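Local coordinates for protein probable amidase (Thermus thermophilus, PDB 2DC0) that is a probable amidase of the amidase family, whose fold is built round a mixed beta sheet flanked by helices, at residues 247-252 with 352-357; 357-362 with 402-407. All blocks are in the same frame, centred on the assembly; numbering follows the deposited sequence.

How the contacts relate
Contacts 1 and 2 follow one another along the chain and share Pro357, their centres about 11 Å apart. Both are largely buried and both hold the proline-rich loop after strand 350-354: contact 1 fixes the start of that loop to the residues leading into helix 251-263, while contact 2 lays its continuation on the hairpin of strands 395-403 and 406-413 in the mixed sheet. Contact 1 joins a direct backbone hydrogen bond to leucine-proline packing. Contact 2 has no direct hydrogen bond, relying on proline packing and a bridging water, and it reaches the surface at Glu404. Gly250 and Leu358 touch where the two meet.

Contact 1: 247-252 with 352-357; sequences GRLGVE and LLPVQP
Leu249 turns its CG anti to its own carbonyl carbon (chi1 -64°), and with CD1 anti to CA (chi2 179°) the branched end reaches across to Pro354 and Pro357. The two methyls share one target: CD2 lies 4.0 Å from CG of Pro354, and CD1 of Leu249 approaches the same ring carbon at 4.1 Å. The leucine side chain and the Pro354 ring cross at about a right angle, and both methyls of the leucine meet the ring at CG. Leu249 CD2 also faces the second proline, 4.0 Å from the CA of Pro357, whose own CB packs against the leucine backbone, 3.9 Å from Leu249 CA. On the same ring carbon the backbone closes in as well, with Arg248 O lying 3.2 Å from Pro357 CB.

The polar link comes one residue later, where Gly250 N donates to Pro357 O over 2.8 Å. This bond is bent, 142° at the hydrogen, and the donor is tilted from the plane of the carbonyl group. Gly250 is the N-cap of helix 251-263, so the residue that opens the helix is tied to the loop leaving strand 350-354, an inner strand of the mixed sheet.

Outside the pair, Glu371 also holds Leu249, through its backbone and its OE2, both of them hydrogen-bonding to that residue. The first turns of helix 251-263 extend the apolar patch, with Val253 and Phe257 against Pro354 and Arg254 against Leu249, while Leu384 lies on Pro357.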
# COMPACT_ATOMS: atom_id res chain seq x y z
N GLY A 247 -26.07 -3.02 5.26
CA GLY A 247 -26.77 -3.68 4.18
C GLY A 247 -26.05 -4.82 3.48
O GLY A 247 -26.58 -5.39 2.53
N ARG A 248 -24.86 -5.19 3.95
CA ARG A 248 -24.12 -6.26 3.29
C ARG A 248 -24.12 -7.60 4.02
O ARG A 248 -23.44 -8.54 3.61
CB ARG A 248 -22.69 -5.80 3.01
CG ARG A 248 -22.62 -4.64 2.02
CD ARG A 248 -21.27 -4.57 1.32
NE ARG A 248 -21.17 -3.44 0.40
CZ ARG A 248 -21.66 -3.41 -0.84
NH1 ARG A 248 -22.30 -4.45 -1.35
NH2 ARG A 248 -21.48 -2.32 -1.59
N LEU A 249 -24.89 -7.69 5.10
CA LEU A 249 -24.97 -8.93 5.86
C LEU A 249 -26.38 -9.50 5.78
O LEU A 249 -27.34 -8.76 5.54
CB LEU A 249 -24.63 -8.67 7.33
CG LEU A 249 -23.21 -8.19 7.65
CD1 LEU A 249 -23.07 -7.97 9.14
CD2 LEU A 249 -22.22 -9.22 7.16
N GLY A 250 -26.51 -10.81 5.94
CA GLY A 250 -27.82 -11.42 5.94
C GLY A 250 -28.36 -11.19 7.34
O GLY A 250 -27.57 -11.08 8.28
N VAL A 251 -29.68 -11.12 7.50
CA VAL A 251 -30.29 -10.89 8.81
C VAL A 251 -29.77 -11.77 9.96
O VAL A 251 -29.53 -11.26 11.06
CB VAL A 251 -31.84 -11.07 8.73
CG1 VAL A 251 -32.45 -10.95 10.12
CG2 VAL A 251 -32.44 -10.00 7.81
N GLU A 252 -29.59 -13.06 9.71
CA GLU A 252 -29.12 -13.98 10.75
C GLU A 252 -27.66 -13.79 11.15
O GLU A 252 -27.32 -13.92 12.32
CB GLU A 252 -29.35 -15.44 10.34
CG GLU A 252 -30.82 -15.86 10.19
CD GLU A 252 -31.68 -15.46 11.38
OE1 GLU A 252 -31.31 -15.77 12.54
OE2 GLU A 252 -32.74 -14.83 11.16
N LEU A 352 -12.99 -6.11 13.27
CA LEU A 352 -13.78 -7.33 13.34
C LEU A 352 -14.97 -7.17 12.41
O LEU A 352 -15.59 -6.10 12.37
CB LEU A 352 -14.31 -7.57 14.75
CG LEU A 352 -13.36 -7.96 15.88
CD1 LEU A 352 -14.17 -8.32 17.13
CD2 LEU A 352 -12.52 -9.16 15.44
N LEU A 353 -15.28 -8.22 11.67
CA LEU A 353 -16.43 -8.24 10.76
C LEU A 353 -16.59 -9.67 10.26
O LEU A 353 -15.61 -10.40 10.14
CB LEU A 353 -16.21 -7.30 9.57
CG LEU A 353 -15.07 -7.63 8.60
CD1 LEU A 353 -15.40 -7.14 7.19
CD2 LEU A 353 -13.79 -6.98 9.11
N PRO A 354 -17.83 -10.09 9.97
CA PRO A 354 -18.04 -11.45 9.48
C PRO A 354 -17.23 -11.69 8.20
O PRO A 354 -16.90 -10.75 7.48
CB PRO A 354 -19.54 -11.49 9.21
CG PRO A 354 -20.08 -10.54 10.21
CD PRO A 354 -19.11 -9.38 10.11
N VAL A 355 -16.91 -12.95 7.93
CA VAL A 355 -16.16 -13.28 6.73
C VAL A 355 -17.14 -13.60 5.61
O VAL A 355 -16.75 -13.68 4.44
CB VAL A 355 -15.25 -14.51 6.97
CG1 VAL A 355 -16.07 -15.78 7.00
CG2 VAL A 355 -14.18 -14.57 5.90
N GLN A 356 -18.41 -13.77 5.97
CA GLN A 356 -19.47 -14.10 5.03
C GLN A 356 -20.79 -13.46 5.51
O GLN A 356 -20.99 -13.27 6.72
CB GLN A 356 -19.63 -15.62 4.96
CG GLN A 356 -19.92 -16.23 6.33
CD GLN A 356 -19.66 -17.71 6.39
OE1 GLN A 356 -20.46 -18.53 5.92
NE2 GLN A 356 -18.53 -18.08 6.97
N PRO A 357 -21.70 -13.13 4.59
CA PRO A 357 -22.98 -12.53 4.97
C PRO A 357 -24.05 -13.56 5.31
O PRO A 357 -25.06 -13.24 5.94
CB PRO A 357 -23.37 -11.74 3.73
CG PRO A 357 -22.89 -12.66 2.63
CD PRO A 357 -21.50 -13.05 3.13

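Contact 2: 357-362 with 402-407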
# COMPACT_ATOMS: atom_id res chain seq x y z
N PRO A 357 -21.70 -13.13 4.59
CA PRO A 357 -22.98 -12.53 4.97
C PRO A 357 -24.05 -13.56 5.31
O PRO A 357 -25.06 -13.24 5.94
CB PRO A 357 -23.37 -11.74 3.73
CG PRO A 357 -22.89 -12.66 2.63
CD PRO A 357 -21.50 -13.05 3.13
N LEU A 358 -23.79 -14.79 4.90
CA LEU A 358 -24.73 -15.89 5.10
C LEU A 358 -23.99 -17.22 5.19
O LEU A 358 -22.82 -17.32 4.81
CB LEU A 358 -25.67 -15.97 3.89
CG LEU A 358 -26.53 -14.76 3.50
CD1 LEU A 358 -26.78 -14.78 2.01
CD2 LEU A 358 -27.83 -14.78 4.29
N PRO A 359 -24.66 -18.27 5.71
CA PRO A 359 -23.98 -19.56 5.78
C PRO A 359 -23.84 -20.05 4.34
O PRO A 359 -24.49 -19.51 3.44
CB PRO A 359 -24.94 -20.41 6.60
CG PRO A 359 -26.28 -19.82 6.26
CD PRO A 359 -26.00 -18.34 6.31
N ALA A 360 -22.99 -21.04 4.12
CA ALA A 360 -22.78 -21.58 2.78
C ALA A 360 -24.14 -21.93 2.16
O ALA A 360 -24.92 -22.67 2.74
CB ALA A 360 -21.90 -22.82 2.85
N PRO A 361 -24.42 -21.40 0.96
CA PRO A 361 -25.70 -21.68 0.28
C PRO A 361 -25.70 -22.95 -0.57
O PRO A 361 -24.65 -23.53 -0.85
CB PRO A 361 -25.89 -20.43 -0.56
CG PRO A 361 -24.51 -20.12 -1.00
CD PRO A 361 -23.65 -20.37 0.24
N PRO A 362 -26.89 -23.40 -0.99
CA PRO A 362 -27.00 -24.61 -1.82
C PRO A 362 -26.20 -24.46 -3.12
O PRO A 362 -26.03 -23.35 -3.64
CB PRO A 362 -28.49 -24.70 -2.10
CG PRO A 362 -29.09 -24.16 -0.84
CD PRO A 362 -28.22 -22.95 -0.54
N LYS A 402 -23.10 -20.11 14.11
CA LYS A 402 -23.79 -21.15 13.33
C LYS A 402 -25.14 -20.61 12.85
O LYS A 402 -25.87 -20.00 13.63
CB LYS A 402 -24.06 -22.39 14.18
CG LYS A 402 -22.84 -23.09 14.74
CD LYS A 402 -22.14 -23.93 13.69
CE LYS A 402 -21.06 -24.81 14.32
NZ LYS A 402 -20.33 -25.63 13.32
N VAL A 403 -25.45 -20.82 11.58
CA VAL A 403 -26.72 -20.39 11.01
C VAL A 403 -27.18 -21.54 10.12
O VAL A 403 -26.42 -22.03 9.28
CB VAL A 403 -26.55 -19.08 10.18
CG1 VAL A 403 -27.86 -18.72 9.48
CG2 VAL A 403 -26.13 -17.94 11.09
N GLU A 404 -28.43 -21.97 10.31
CA GLU A 404 -28.97 -23.09 9.54
C GLU A 404 -28.17 -24.37 9.81
O GLU A 404 -28.01 -25.21 8.92
CB GLU A 404 -28.98 -22.76 8.05
CG GLU A 404 -30.08 -21.77 7.65
CD GLU A 404 -29.95 -21.27 6.22
OE1 GLU A 404 -29.42 -22.01 5.36
OE2 GLU A 404 -30.41 -20.14 5.94
N GLY A 405 -27.53 -24.32 11.03
CA GLY A 405 -26.67 -25.42 11.43
C GLY A 405 -25.35 -25.42 10.68
O GLY A 405 -24.58 -26.38 10.74
N MSE A 406 -25.15 -24.13 9.86
CA MSE A 406 -23.89 -24.10 9.09
C MSE A 406 -22.90 -23.14 9.74
O MSE A 406 -23.29 -22.19 10.41
CB MSE A 406 -24.18 -23.65 7.66
CG MSE A 406 -25.07 -24.62 6.90
SE MSE A 406 -24.17 -26.32 6.62
CE MSE A 406 -22.93 -25.74 5.25
N PRO A 407 -21.60 -23.41 9.56
CA PRO A 407 -20.53 -22.57 10.12
C PRO A 407 -20.55 -21.17 9.53
O PRO A 407 -20.86 -20.99 8.35
CB PRO A 407 -19.25 -23.31 9.74
CG PRO A 407 -19.70 -24.74 9.61
CD PRO A 407 -21.03 -24.61 8.92
O HOH W 1 -21.30 -22.26 6.00
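Pro359 presses its ring into the hairpin end formed by Val403, Glu404 and Met406. Its CB comes within 3.5 Å of Met406 CB, tighter than usual for two carbons, and the same Pro359 CB lies 3.5 Å from Val403 O. At the other edge of the ring, Pro359 CD meets Val403 CG1 at 3.7 Å, the two side chains crossing at about a right angle. Val403 chi1 (175°) sets that methyl anti to the backbone N, against the ring. The carboxylate of Glu404 reaches Pro359 CG, with OE1 3.9 Å away. Next along the loop, Ala360 CB touches the selenomethionine Met406 at CE, 3.9 Å off, and a water accepts from Ala360 N and donates to Pro407 O, joining the backbones.

Behind this shell, a type I' turn from Val403 to Met406 sets the hairpin end, its two strands paired by backbone hydrogen bonds in both directions between these residues. Arg142 forms a salt bridge with Glu404 OE1 and also donates to Ala360 O, holding both segments. Further out, Phe178 of helix 173-179 packs on Ala360, and Phe381 of helix 377-382 on Leu358, leaving the loop between these helices and the tip of strands 395-403 and 406-413.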